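Local coordinates for protein probable alginate O-acetylase AlgJ (Pseudomonas putida, PDB 4O8V) that probably takes part, with AlgI and AlgF, in adding acetyl groups to the mannuronate residues of alginate in the periplasm, at residues A156-Y162 and P183-Q187; R15-L19 and Q114-T119; P211-T217 and P267-E273. All coordinates share one frame; numbering follows the deposited sequence. Where two conformers were deposited one is given.

Contact 1 of 3, residues A156-Y162 and P183-Q187; sequences AGNTAPY and PDNLQ
Ala160 and Leu186 face each other as a hydrogen-bonded antiparallel pair and exchange two backbone bonds, Leu186 N to Ala160 O at 2.9 Å and Ala160 N to Leu186 O at 3.1 Å. Tyr162 N adds another to Asp184 O. Pro161 has no N-H to give, but it sits at a non-hydrogen-bonded position opposite Asn185, where none is needed. Between these bonds, CA-H groups lean on carbonyls, as Thr159 CA does on Leu186 O at 3.3 Å.

Apolar packing gathers on the face bearing Tyr162 and Leu186. Their side chains run side by side in the same direction, CB to CB at 3.7 Å, and Leu186 CD2 leans obliquely on the phenol ring near CD1. Tyr162 has CG anti to its backbone N (chi1 178°), a setting that carries the ring beyond the leucine to Asp120 and His224.

Polar side chains suit the other face, where Gln187 lies beside Thr159. Its extended chain passes Thr159 OG1, 3.5 Å from Gln187 CB, and lays its amide against the methyl of Ala156. One water accepts from Gln187 NE2 (3.1 Å), donates to Gly157 O and also bonds Thr159 OG1. A leucine in place of Gln187 could not donate to this water, and the link that the water makes between the two strands would probably be lost.

Asp184 turns its carboxylate to Arg118 N and Thr119 OG1. The whole is a two-stranded antiparallel ribbon at the surface, whose tyrosine reaches the Asp120 thought, by similarity, to be catalytic.

Contact 2 of 3, residues R15-L19 and Q114-T119; sequences RDQWL and QVFLRT
Trp18 and Arg118 make the main apolar contact, the aliphatic part of the arginine lying over one face of the indole. Arg118 CG stands 3.4 Å from the centroid of the five-membered ring and only 8° off its normal, a CH-pi contact. With CG anti to the backbone N (chi1 176°), the arginine chain first runs out over the ring; a bend at chi3 then turns the guanidinium out of line with the indole, its plane 78° from that of the ring, so the charged end does not stack. Tyr71 also stacks on the tryptophan, whose broad flat ring suits such layering. Farther along, Leu19 CD1 touches Thr119 CB at 4.0 Å.

Hydrogen bonds fix the two loops to each other. Leu19 N gives an almost straight bond to Arg118 O, 3.0 Å long. Arg118 NH1 reaches Gln17 O at 3.2 Å; the oxygen lies in the guanidinium plane, while the nitrogen stands above the carbonyl plane. NH1 also bonds Ala182 O, so one arginine nitrogen serves two carbonyls. Within 114-119, Gln114 NE2 donates to Phe116 O on a lone pair at 3.0 Å, which holds the amide near Trp18 CZ2.

This is loop-to-loop packing: the turn of the beta hairpin formed by strands 11-13 and 19-21 packs against the loop leading into Asp120 and His122, which are active-site residues by similarity in this SGNH hydrolase-like domain.

Contact 3 of 3, residues P211-T217 and P267-E273; sequences PVALVGT and PQVVVWE
Val215 CG2 and Val270 CG1 meet at 4.1 Å on the sheet face that also carries Ala213 and Trp272. Ala213 is small enough to let the ring of Pro267 come in, CB to CG at 4.0 Å, and helix 250-257 covers this side through Met253 and Tyr256. The Trp272 ring turns its edge to Val215 O, and its NE1 bonds Pro249 O. On the other face Leu214 CD1 lies against Val271 CG1, also at 4.0 Å, while Val212 packs on Val269 and Val271. Branched valines suit such a buried strand pair, since they fill both faces close to the backbone.

Around this apolar centre the strands run parallel, 16° apart. Ala213 N and Val215 N donate to Val269 O and Val271 O, and Val271 N and Glu273 N return bonds to Ala213 O and Val215 O, the regular ladder of a parallel pair. At the start Pro211 O takes Val269 N, plus a weak bond from Gln268 N.

The polar edge is at the C-terminal end, where Glu273 grips Thr217 twice. Its OE1 accepts Thr217 N at 2.7 Å on the syn side, the nitrogen standing 34° out of the carboxylate plane, and its OE2 takes the Thr217 hydroxyl on the syn lone pair at 2.6 Å. A bend at chi2 (-99°) brings the carboxylate across to the threonine. Gly216 leaves room for it: a CB there would collide with OE1. OE1 also receives Ser220 OG, while Thr217 OG1 caps Tyr219 N.

These are the two inner strands of the parallel sheet of the SGNH hydrolase-like fold, with Thr217 as N-cap of the helix that starts at Ser218, the nucleophile by similarity.

Along the chain, contact 2 closes before contact 1 opens, and contact 1 closes before contact 3 begins; all belong to the SGNH hydrolase-like domain. Contacts 1 and 2 have centres about 14 Å apart and touch directly, for Asp184 joins the surface ribbon of strands 152-162 and 184-193 to the 114-119 loop. Contact 3 belongs to the separate parallel sheet, its centre about 27 Å from that of contact 1 and 28 Å from that of contact 2. The three nevertheless approach one site: contacts 1 and 2 lie beside Asp120 and His122, contact 3 beside Ser218, consistent with a triad assembled from separate parts of the fold.

Contact 1 of 3, residues A156-Y162 and P183-Q187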
ATOM      1  N   ALA A 156      -1.048 -21.347   7.248  1.00 32.94           N
ATOM      2  CA  ALA A 156      -1.338 -21.411   5.828  1.00 33.02           C
ATOM      3  C   ALA A 156      -2.414 -22.451   5.611  1.00 36.13           C
ATOM      4  O   ALA A 156      -2.268 -23.594   6.054  1.00 40.29           O
ATOM      5  CB  ALA A 156      -0.089 -21.762   5.048  1.00 38.17           C
ATOM      6  N   GLY A 157      -3.497 -22.057   4.951  1.00 32.28           N
ATOM      7  CA  GLY A 157      -4.573 -22.981   4.645  1.00 34.13           C
ATOM      8  C   GLY A 157      -4.471 -23.539   3.230  1.00 34.79           C
ATOM      9  O   GLY A 157      -3.382 -23.759   2.708  1.00 30.86           O
ATOM     10  N   ASN A 158      -5.617 -23.765   2.606  1.00 32.68           N
ATOM     11  CA  ASN A 158      -5.643 -24.367   1.282  1.00 32.73           C
ATOM     12  C   ASN A 158      -5.325 -23.341   0.200  1.00 28.72           C
ATOM     13  O   ASN A 158      -5.363 -22.140   0.438  1.00 29.94           O
ATOM     14  CB  ASN A 158      -7.004 -25.015   1.022  1.00 35.60           C
ATOM     15  CG  ASN A 158      -7.261 -26.201   1.924  1.00 44.63           C
ATOM     16  OD1 ASN A 158      -6.322 -26.826   2.436  1.00 48.00           O
ATOM     17  ND2 ASN A 158      -8.537 -26.518   2.138  1.00 49.72           N
ATOM     18  N   THR A 159      -4.994 -23.832  -0.992  1.00 26.27           N
ATOM     19  CA  THR A 159      -4.806 -22.980  -2.159  1.00 29.21           C
ATOM     20  C   THR A 159      -5.930 -23.268  -3.164  1.00 27.17           C
ATOM     21  O   THR A 159      -6.300 -24.434  -3.352  1.00 30.94           O
ATOM     22  CB  THR A 159      -3.430 -23.245  -2.815  1.00 34.38           C
ATOM     23  OG1 THR A 159      -2.379 -22.834  -1.926  1.00 33.88           O
ATOM     24  CG2 THR A 159      -3.298 -22.521  -4.156  1.00 31.12           C
ATOM     25  N   ALA A 160      -6.470 -22.214  -3.785  1.00 25.99           N
ATOM     26  CA  ALA A 160      -7.570 -22.329  -4.747  1.00 32.49           C
ATOM     27  C   ALA A 160      -7.423 -21.261  -5.816  1.00 29.50           C
ATOM     28  O   ALA A 160      -6.743 -20.245  -5.588  1.00 28.34           O
ATOM     29  CB  ALA A 160      -8.933 -22.202  -4.043  1.00 30.44           C
ATOM     30  N   PRO A 161      -8.064 -21.463  -6.983  1.00 27.68           N
ATOM     31  CA  PRO A 161      -7.989 -20.413  -8.005  1.00 25.56           C
ATOM     32  C   PRO A 161      -8.562 -19.078  -7.541  1.00 25.58           C
ATOM     33  O   PRO A 161      -9.441 -19.023  -6.675  1.00 27.34           O
ATOM     34  CB  PRO A 161      -8.840 -20.973  -9.160  1.00 24.64           C
ATOM     35  CG  PRO A 161      -8.887 -22.443  -8.954  1.00 28.13           C
ATOM     36  CD  PRO A 161      -8.819 -22.646  -7.449  1.00 26.84           C
ATOM     37  N   TYR A 162      -8.051 -18.004  -8.125  1.00 26.22           N
ATOM     38  CA  TYR A 162      -8.506 -16.660  -7.790  1.00 28.89           C
ATOM     39  C   TYR A 162      -8.569 -15.817  -9.077  1.00 28.58           C
ATOM     40  O   TYR A 162      -7.572 -15.717  -9.792  1.00 32.42           O
ATOM     41  CB  TYR A 162      -7.565 -16.030  -6.757  1.00 27.84           C
ATOM     42  CG  TYR A 162      -7.961 -14.615  -6.392  1.00 26.47           C
ATOM     43  CD1 TYR A 162      -9.043 -14.376  -5.562  1.00 31.20           C
ATOM     44  CD2 TYR A 162      -7.279 -13.524  -6.924  1.00 29.18           C
ATOM     45  CE1 TYR A 162      -9.441 -13.077  -5.255  1.00 33.70           C
ATOM     46  CE2 TYR A 162      -7.670 -12.220  -6.620  1.00 31.29           C
ATOM     47  CZ  TYR A 162      -8.735 -12.009  -5.785  1.00 34.79           C
ATOM     48  OH  TYR A 162      -9.112 -10.716  -5.473  1.00 39.75           O
ATOM     49  N   PRO A 183      -6.689 -18.085 -14.304  1.00 26.77           N
ATOM     50  CA  PRO A 183      -6.731 -17.520 -12.953  1.00 29.15           C
ATOM     51  C   PRO A 183      -5.415 -17.720 -12.216  1.00 26.39           C
ATOM     52  O   PRO A 183      -4.718 -18.715 -12.464  1.00 22.10           O
ATOM     53  CB  PRO A 183      -7.850 -18.310 -12.272  1.00 33.99           C
ATOM     54  CG  PRO A 183      -8.658 -18.875 -13.379  1.00 36.04           C
ATOM     55  CD  PRO A 183      -7.729 -19.104 -14.518  1.00 32.00           C
ATOM     56  N   ASP A 184      -5.081 -16.795 -11.316  1.00 25.10           N
ATOM     57  CA  ASP A 184      -4.016 -17.025 -10.346  1.00 25.92           C
ATOM     58  C   ASP A 184      -4.398 -18.158  -9.406  1.00 27.61           C
ATOM     59  O   ASP A 184      -5.549 -18.585  -9.373  1.00 26.46           O
ATOM     60  CB  ASP A 184      -3.747 -15.763  -9.498  1.00 27.27           C
ATOM     61  CG  ASP A 184      -2.857 -14.757 -10.201  1.00 28.24           C
ATOM     62  OD1 ASP A 184      -1.610 -14.883 -10.116  1.00 27.48           O
ATOM     63  OD2 ASP A 184      -3.402 -13.813 -10.806  1.00 31.11           O
ATOM     64  N   ASN A 185      -3.424 -18.621  -8.628  1.00 25.59           N
ATOM     65  CA  ASN A 185      -3.704 -19.456  -7.471  1.00 25.70           C
ATOM     66  C   ASN A 185      -3.465 -18.619  -6.233  1.00 26.89           C
ATOM     67  O   ASN A 185      -2.565 -17.776  -6.227  1.00 30.78           O
ATOM     68  CB  ASN A 185      -2.829 -20.708  -7.459  1.00 28.07           C
ATOM     69  CG  ASN A 185      -3.364 -21.797  -8.369  1.00 31.76           C
ATOM     70  OD1 ASN A 185      -4.572 -21.898  -8.600  1.00 30.66           O
ATOM     71  ND2 ASN A 185      -2.468 -22.635  -8.877  1.00 32.49           N
ATOM     72  N   LEU A 186      -4.289 -18.830  -5.211  1.00 26.19           N
ATOM     73  CA  LEU A 186      -4.199 -18.047  -3.982  1.00 25.41           C
ATOM     74  C   LEU A 186      -4.235 -18.918  -2.740  1.00 24.49           C
ATOM     75  O   LEU A 186      -5.165 -19.703  -2.533  1.00 28.43           O
ATOM     76  CB  LEU A 186      -5.345 -17.009  -3.933  1.00 20.24           C
ATOM     77  CG  LEU A 186      -5.409 -16.269  -2.585  1.00 29.63           C
ATOM     78  CD1 LEU A 186      -4.168 -15.371  -2.411  1.00 23.15           C
ATOM     79  CD2 LEU A 186      -6.734 -15.459  -2.478  1.00 26.72           C
ATOM     80  N   GLN A 187      -3.204 -18.788  -1.900  1.00 25.73           N
ATOM     81  CA  GLN A 187      -3.152 -19.534  -0.656  1.00 27.31           C
ATOM     82  C   GLN A 187      -3.828 -18.738   0.465  1.00 27.17           C
ATOM     83  O   GLN A 187      -3.528 -17.570   0.675  1.00 29.50           O
ATOM     84  CB  GLN A 187      -1.711 -19.851  -0.254  1.00 29.50           C
ATOM     85  CG  GLN A 187      -1.635 -20.728   0.975  1.00 33.89           C
ATOM     86  CD  GLN A 187      -0.213 -21.020   1.410  1.00 37.92           C
ATOM     87  OE1 GLN A 187       0.554 -20.108   1.733  1.00 39.72           O
ATOM     88  NE2 GLN A 187       0.139 -22.295   1.436  1.00 40.33           N
TER
HETATM   89  O   HOH W   1      -1.923 -24.385   0.413  1.00 29.91           O

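Contact 2 of 3, residues R15-L19 and Q114-T119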
ATOM      1  N   ARG A  15       3.408 -10.144 -21.001  1.00 33.43           N
ATOM      2  CA  ARG A  15       3.745 -11.476 -21.533  1.00 33.28           C
ATOM      3  C   ARG A  15       3.220 -12.566 -20.624  1.00 32.04           C
ATOM      4  O   ARG A  15       2.932 -12.299 -19.463  1.00 28.58           O
ATOM      5  CB  ARG A  15       5.261 -11.657 -21.680  1.00 35.99           C
ATOM      6  CG  ARG A  15       5.945 -10.701 -22.627  1.00 44.02           C
ATOM      7  CD  ARG A  15       7.385 -11.163 -22.898  1.00 50.97           C
ATOM      8  NE  ARG A  15       8.094 -11.402 -21.646  1.00 55.78           N
ATOM      9  CZ  ARG A  15       8.701 -12.541 -21.329  1.00 50.79           C
ATOM     10  NH1 ARG A  15       8.712 -13.551 -22.185  1.00 50.39           N
ATOM     11  NH2 ARG A  15       9.299 -12.665 -20.149  1.00 43.04           N
ATOM     12  N   ASP A  16       3.117 -13.795 -21.148  1.00 33.06           N
ATOM     13  CA  ASP A  16       2.786 -14.966 -20.325  1.00 30.57           C
ATOM     14  C   ASP A  16       1.479 -14.776 -19.534  1.00 28.50           C
ATOM     15  O   ASP A  16       1.366 -15.224 -18.376  1.00 27.10           O
ATOM     16  CB  ASP A  16       3.943 -15.301 -19.348  1.00 34.97           C
ATOM     17  CG  ASP A  16       5.131 -15.976 -20.037  1.00 40.25           C
ATOM     18  OD1 ASP A  16       5.130 -16.089 -21.290  1.00 38.15           O
ATOM     19  OD2 ASP A  16       6.075 -16.393 -19.322  1.00 43.57           O
ATOM     20  N   GLN A  17       0.496 -14.132 -20.164  0.60 28.06           N
ATOM     21  CA  GLN A  17      -0.819 -13.893 -19.555  0.60 25.75           C
ATOM     22  C   GLN A  17      -0.732 -13.085 -18.234  0.60 23.76           C
ATOM     23  O   GLN A  17      -1.548 -13.260 -17.327  0.60 24.30           O
ATOM     24  CB  GLN A  17      -1.574 -15.228 -19.327  0.60 25.91           C
ATOM     25  CG  GLN A  17      -1.814 -16.044 -20.630  0.60 27.54           C
ATOM     26  CD  GLN A  17      -3.073 -16.928 -20.613  0.60 28.49           C
ATOM     27  OE1 GLN A  17      -3.327 -17.687 -19.671  0.60 26.35           O
ATOM     28  NE2 GLN A  17      -3.857 -16.845 -21.690  0.60 32.85           N
ATOM     29  N   TRP A  18       0.242 -12.178 -18.149  1.00 25.62           N
ATOM     30  CA  TRP A  18       0.288 -11.192 -17.051  1.00 24.55           C
ATOM     31  C   TRP A  18      -0.558  -9.963 -17.440  1.00 23.51           C
ATOM     32  O   TRP A  18      -0.600  -9.593 -18.615  1.00 26.93           O
ATOM     33  CB  TRP A  18       1.737 -10.764 -16.774  1.00 26.16           C
ATOM     34  CG  TRP A  18       2.482 -11.708 -15.865  1.00 27.22           C
ATOM     35  CD1 TRP A  18       2.934 -12.976 -16.154  1.00 26.15           C
ATOM     36  CD2 TRP A  18       2.840 -11.453 -14.515  1.00 27.72           C
ATOM     37  NE1 TRP A  18       3.532 -13.528 -15.034  1.00 28.04           N
ATOM     38  CE2 TRP A  18       3.504 -12.597 -14.028  1.00 27.79           C
ATOM     39  CE3 TRP A  18       2.670 -10.352 -13.662  1.00 30.19           C
ATOM     40  CZ2 TRP A  18       3.981 -12.682 -12.709  1.00 33.68           C
ATOM     41  CZ3 TRP A  18       3.153 -10.438 -12.361  1.00 28.68           C
ATOM     42  CH2 TRP A  18       3.798 -11.590 -11.902  1.00 30.78           C
ATOM     43  N   LEU A  19      -1.195  -9.333 -16.457  1.00 25.30           N
ATOM     44  CA  LEU A  19      -1.983  -8.114 -16.658  1.00 24.43           C
ATOM     45  C   LEU A  19      -1.442  -7.027 -15.753  1.00 27.56           C
ATOM     46  O   LEU A  19      -1.035  -7.324 -14.653  1.00 25.01           O
ATOM     47  CB  LEU A  19      -3.446  -8.351 -16.315  1.00 24.44           C
ATOM     48  CG  LEU A  19      -4.125  -9.490 -17.057  1.00 26.24           C
ATOM     49  CD1 LEU A  19      -5.560  -9.646 -16.518  1.00 25.99           C
ATOM     50  CD2 LEU A  19      -4.132  -9.181 -18.539  1.00 28.52           C
ATOM     51  N   GLN A 114       5.989 -15.831  -6.557  1.00 24.62           N
ATOM     52  CA  GLN A 114       5.381 -14.570  -6.948  1.00 22.40           C
ATOM     53  C   GLN A 114       5.197 -13.663  -5.727  1.00 23.54           C
ATOM     54  O   GLN A 114       4.624 -14.089  -4.716  1.00 25.52           O
ATOM     55  CB  GLN A 114       4.036 -14.805  -7.627  1.00 28.18           C
ATOM     56  CG  GLN A 114       4.210 -15.377  -9.040  1.00 34.31           C
ATOM     57  CD  GLN A 114       2.900 -15.548  -9.775  1.00 39.50           C
ATOM     58  OE1 GLN A 114       2.704 -16.540 -10.466  1.00 37.31           O
ATOM     59  NE2 GLN A 114       2.012 -14.553  -9.674  1.00 35.74           N
ATOM     60  N   VAL A 115       5.660 -12.420  -5.845  1.00 24.52           N
ATOM     61  CA  VAL A 115       5.431 -11.432  -4.792  1.00 27.35           C
ATOM     62  C   VAL A 115       4.262 -10.511  -5.178  1.00 27.62           C
ATOM     63  O   VAL A 115       3.722  -9.813  -4.329  1.00 26.99           O
ATOM     64  CB  VAL A 115       6.728 -10.627  -4.474  1.00 27.88           C
ATOM     65  CG1 VAL A 115       7.875 -11.582  -4.008  1.00 31.41           C
ATOM     66  CG2 VAL A 115       7.184  -9.771  -5.634  1.00 28.99           C
ATOM     67  N   PHE A 116       3.855 -10.541  -6.451  1.00 27.80           N
ATOM     68  CA  PHE A 116       2.556 -10.010  -6.902  1.00 24.98           C
ATOM     69  C   PHE A 116       1.811 -11.097  -7.670  1.00 27.86           C
ATOM     70  O   PHE A 116       2.442 -12.007  -8.238  1.00 24.00           O
ATOM     71  CB  PHE A 116       2.696  -8.794  -7.843  1.00 24.42           C
ATOM     72  CG  PHE A 116       3.064  -7.506  -7.152  1.00 26.64           C
ATOM     73  CD1 PHE A 116       4.386  -7.246  -6.818  1.00 26.65           C
ATOM     74  CD2 PHE A 116       2.097  -6.535  -6.908  1.00 23.07           C
ATOM     75  CE1 PHE A 116       4.741  -6.071  -6.208  1.00 32.87           C
ATOM     76  CE2 PHE A 116       2.441  -5.347  -6.299  1.00 28.09           C
ATOM     77  CZ  PHE A 116       3.762  -5.112  -5.945  1.00 31.02           C
ATOM     78  N   LEU A 117       0.486 -10.992  -7.710  1.00 23.14           N
ATOM     79  CA  LEU A 117      -0.344 -11.894  -8.520  1.00 29.44           C
ATOM     80  C   LEU A 117      -0.151 -11.593 -10.005  1.00 26.70           C
ATOM     81  O   LEU A 117       0.103 -10.453 -10.371  1.00 21.74           O
ATOM     82  CB  LEU A 117      -1.825 -11.741  -8.147  1.00 26.49           C
ATOM     83  CG  LEU A 117      -2.223 -12.199  -6.737  1.00 34.39           C
ATOM     84  CD1 LEU A 117      -3.513 -11.537  -6.336  1.00 41.77           C
ATOM     85  CD2 LEU A 117      -2.403 -13.670  -6.704  1.00 34.34           C
ATOM     86  N   ARG A 118      -0.275 -12.608 -10.852  1.00 24.69           N
ATOM     87  CA  ARG A 118      -0.149 -12.415 -12.311  1.00 25.71           C
ATOM     88  C   ARG A 118      -1.292 -11.573 -12.939  1.00 24.88           C
ATOM     89  O   ARG A 118      -1.040 -10.736 -13.816  1.00 24.17           O
ATOM     90  CB  ARG A 118      -0.045 -13.792 -12.998  1.00 23.43           C
ATOM     91  CG  ARG A 118       0.007 -13.759 -14.537  1.00 25.64           C
ATOM     92  CD  ARG A 118       0.307 -15.157 -15.121  1.00 26.46           C
ATOM     93  NE  ARG A 118      -0.459 -16.203 -14.461  1.00 26.29           N
ATOM     94  CZ  ARG A 118      -1.737 -16.468 -14.703  1.00 27.82           C
ATOM     95  NH1 ARG A 118      -2.402 -15.777 -15.618  1.00 27.95           N
ATOM     96  NH2 ARG A 118      -2.349 -17.439 -14.032  1.00 27.27           N
ATOM     97  N   THR A 119      -2.532 -11.772 -12.486  1.00 24.18           N
ATOM     98  CA  THR A 119      -3.686 -11.143 -13.123  1.00 26.05           C
ATOM     99  C   THR A 119      -4.390 -10.101 -12.258  1.00 26.95           C
ATOM    100  O   THR A 119      -5.501  -9.676 -12.559  1.00 25.29           O
ATOM    101  CB  THR A 119      -4.719 -12.187 -13.532  1.00 29.46           C
ATOM    102  OG1 THR A 119      -5.334 -12.740 -12.362  1.00 28.40           O
ATOM    103  CG2 THR A 119      -4.046 -13.313 -14.346  1.00 28.17           C
TER

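Contact 3 of 3, residues P211-T217 and P267-E273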
ATOM      1  N   PRO A 211      -1.650  -0.291  20.080  1.00 37.07           N
ATOM      2  CA  PRO A 211      -0.473   0.560  19.879  1.00 36.63           C
ATOM      3  C   PRO A 211      -0.153   0.889  18.426  1.00 29.68           C
ATOM      4  O   PRO A 211       0.583   1.849  18.196  1.00 29.75           O
ATOM      5  CB  PRO A 211       0.658  -0.259  20.496  1.00 37.44           C
ATOM      6  CG  PRO A 211       0.184  -1.638  20.488  1.00 39.33           C
ATOM      7  CD  PRO A 211      -1.293  -1.605  20.637  1.00 38.56           C
ATOM      8  N   VAL A 212      -0.695   0.134  17.472  1.00 25.56           N
ATOM      9  CA  VAL A 212      -0.422   0.396  16.054  1.00 27.27           C
ATOM     10  C   VAL A 212      -1.711   0.496  15.234  1.00 26.41           C
ATOM     11  O   VAL A 212      -2.615  -0.325  15.401  1.00 30.07           O
ATOM     12  CB  VAL A 212       0.460  -0.714  15.430  1.00 25.78           C
ATOM     13  CG1 VAL A 212       0.736  -0.435  13.952  1.00 22.95           C
ATOM     14  CG2 VAL A 212       1.778  -0.895  16.209  1.00 28.26           C
ATOM     15  N   ALA A 213      -1.801   1.488  14.348  1.00 25.42           N
ATOM     16  CA  ALA A 213      -2.927   1.551  13.410  1.00 24.84           C
ATOM     17  C   ALA A 213      -2.417   1.369  11.984  1.00 25.04           C
ATOM     18  O   ALA A 213      -1.336   1.836  11.643  1.00 28.55           O
ATOM     19  CB  ALA A 213      -3.701   2.886  13.531  1.00 26.25           C
ATOM     20  N   LEU A 214      -3.211   0.683  11.169  1.00 26.21           N
ATOM     21  CA  LEU A 214      -2.891   0.480   9.755  1.00 24.43           C
ATOM     22  C   LEU A 214      -3.893   1.293   8.940  1.00 20.16           C
ATOM     23  O   LEU A 214      -5.099   1.196   9.181  1.00 26.13           O
ATOM     24  CB  LEU A 214      -2.957  -1.014   9.379  1.00 20.70           C
ATOM     25  CG  LEU A 214      -2.891  -1.357   7.886  1.00 20.01           C
ATOM     26  CD1 LEU A 214      -1.567  -0.918   7.275  1.00 22.80           C
ATOM     27  CD2 LEU A 214      -3.083  -2.877   7.711  1.00 20.73           C
ATOM     28  N   VAL A 215      -3.379   2.138   8.036  1.00 22.27           N
ATOM     29  CA  VAL A 215      -4.208   2.887   7.106  1.00 22.79           C
ATOM     30  C   VAL A 215      -3.711   2.660   5.684  1.00 23.95           C
ATOM     31  O   VAL A 215      -2.507   2.596   5.447  1.00 27.05           O
ATOM     32  CB  VAL A 215      -4.193   4.407   7.431  1.00 23.25           C
ATOM     33  CG1 VAL A 215      -5.183   5.153   6.517  1.00 27.01           C
ATOM     34  CG2 VAL A 215      -4.550   4.609   8.867  1.00 24.42           C
ATOM     35  N   GLY A 216      -4.634   2.494   4.752  1.00 25.73           N
ATOM     36  CA  GLY A 216      -4.245   2.281   3.375  1.00 26.64           C
ATOM     37  C   GLY A 216      -5.394   1.923   2.455  1.00 28.44           C
ATOM     38  O   GLY A 216      -6.553   2.310   2.668  1.00 25.90           O
ATOM     39  N   THR A 217      -5.045   1.179   1.411  1.00 24.56           N
ATOM     40  CA  THR A 217      -5.941   0.864   0.314  1.00 22.83           C
ATOM     41  C   THR A 217      -6.376  -0.589   0.396  1.00 21.05           C
ATOM     42  O   THR A 217      -6.323  -1.217   1.465  1.00 22.64           O
ATOM     43  CB  THR A 217      -5.262   1.094  -1.073  1.00 28.99           C
ATOM     44  OG1 THR A 217      -4.216   0.127  -1.237  1.00 25.78           O
ATOM     45  CG2 THR A 217      -4.664   2.499  -1.163  1.00 31.92           C
ATOM     46  N   PRO A 267      -2.422   6.040  18.543  1.00 33.32           N
ATOM     47  CA  PRO A 267      -1.505   4.903  18.643  1.00 32.39           C
ATOM     48  C   PRO A 267      -0.050   5.360  18.713  1.00 31.66           C
ATOM     49  O   PRO A 267       0.243   6.507  18.381  1.00 33.71           O
ATOM     50  CB  PRO A 267      -1.782   4.129  17.354  1.00 33.73           C
ATOM     51  CG  PRO A 267      -2.212   5.167  16.404  1.00 30.94           C
ATOM     52  CD  PRO A 267      -3.001   6.169  17.191  1.00 29.79           C
ATOM     53  N   GLN A 268       0.850   4.496  19.157  1.00 29.67           N
ATOM     54  CA  GLN A 268       2.276   4.816  19.079  1.00 34.19           C
ATOM     55  C   GLN A 268       2.761   4.937  17.629  1.00 34.31           C
ATOM     56  O   GLN A 268       3.580   5.809  17.322  1.00 32.82           O
ATOM     57  CB  GLN A 268       3.102   3.767  19.816  1.00 35.21           C
ATOM     58  CG  GLN A 268       2.787   3.746  21.301  1.00 37.50           C
ATOM     59  CD  GLN A 268       3.584   2.714  22.051  1.00 43.82           C
ATOM     60  OE1 GLN A 268       4.611   2.253  21.579  1.00 38.42           O
ATOM     61  NE2 GLN A 268       3.115   2.349  23.237  1.00 51.45           N
ATOM     62  N   VAL A 269       2.263   4.063  16.754  1.00 30.96           N
ATOM     63  CA  VAL A 269       2.707   3.992  15.366  1.00 26.71           C
ATOM     64  C   VAL A 269       1.518   3.890  14.424  1.00 28.27           C
ATOM     65  O   VAL A 269       0.582   3.125  14.674  1.00 26.65           O
ATOM     66  CB  VAL A 269       3.651   2.764  15.141  1.00 27.43           C
ATOM     67  CG1 VAL A 269       3.959   2.544  13.653  1.00 32.85           C
ATOM     68  CG2 VAL A 269       4.928   2.923  15.927  1.00 33.83           C
ATOM     69  N   VAL A 270       1.555   4.668  13.343  1.00 27.37           N
ATOM     70  CA  VAL A 270       0.609   4.491  12.248  1.00 26.93           C
ATOM     71  C   VAL A 270       1.373   4.025  11.009  1.00 25.71           C
ATOM     72  O   VAL A 270       2.295   4.702  10.541  1.00 27.46           O
ATOM     73  CB  VAL A 270      -0.157   5.777  11.927  1.00 29.77           C
ATOM     74  CG1 VAL A 270      -1.044   5.575  10.682  1.00 26.35           C
ATOM     75  CG2 VAL A 270      -0.984   6.225  13.125  1.00 28.30           C
ATOM     76  N   VAL A 271       1.003   2.859  10.500  1.00 26.35           N
ATOM     77  CA  VAL A 271       1.573   2.379   9.250  1.00 26.23           C
ATOM     78  C   VAL A 271       0.640   2.839   8.137  1.00 24.28           C
ATOM     79  O   VAL A 271      -0.558   2.529   8.147  1.00 24.89           O
ATOM     80  CB  VAL A 271       1.719   0.842   9.229  1.00 25.15           C
ATOM     81  CG1 VAL A 271       2.146   0.350   7.825  1.00 28.69           C
ATOM     82  CG2 VAL A 271       2.692   0.379  10.266  1.00 28.66           C
ATOM     83  N   TRP A 272       1.181   3.598   7.186  1.00 22.67           N
ATOM     84  CA  TRP A 272       0.381   4.163   6.100  1.00 22.73           C
ATOM     85  C   TRP A 272       0.834   3.564   4.768  1.00 24.51           C
ATOM     86  O   TRP A 272       1.895   3.918   4.251  1.00 26.48           O
ATOM     87  CB  TRP A 272       0.535   5.678   6.055  1.00 23.98           C
ATOM     88  CG  TRP A 272      -0.386   6.360   5.096  1.00 22.77           C
ATOM     89  CD1 TRP A 272      -1.397   5.791   4.356  1.00 24.50           C
ATOM     90  CD2 TRP A 272      -0.399   7.764   4.776  1.00 25.98           C
ATOM     91  NE1 TRP A 272      -2.031   6.751   3.606  1.00 25.34           N
ATOM     92  CE2 TRP A 272      -1.434   7.968   3.835  1.00 23.61           C
ATOM     93  CE3 TRP A 272       0.366   8.855   5.186  1.00 24.65           C
ATOM     94  CZ2 TRP A 272      -1.733   9.237   3.301  1.00 27.79           C
ATOM     95  CZ3 TRP A 272       0.077  10.115   4.659  1.00 26.34           C
ATOM     96  CH2 TRP A 272      -0.966  10.290   3.723  1.00 29.05           C
ATOM     97  N   GLU A 273       0.020   2.662   4.237  1.00 22.18           N
ATOM     98  CA  GLU A 273       0.318   1.981   2.978  1.00 24.11           C
ATOM     99  C   GLU A 273      -0.175   2.834   1.798  1.00 25.21           C
ATOM    100  O   GLU A 273      -1.350   3.219   1.719  1.00 25.78           O
ATOM    101  CB  GLU A 273      -0.299   0.581   2.991  1.00 22.71           C
ATOM    102  CG  GLU A 273      -0.369  -0.076   1.626  1.00 25.22           C
ATOM    103  CD  GLU A 273      -1.753   0.038   0.994  1.00 28.24           C
ATOM    104  OE1 GLU A 273      -2.765  -0.277   1.675  1.00 25.92           O
ATOM    105  OE2 GLU A 273      -1.833   0.413  -0.198  1.00 26.08           O
TER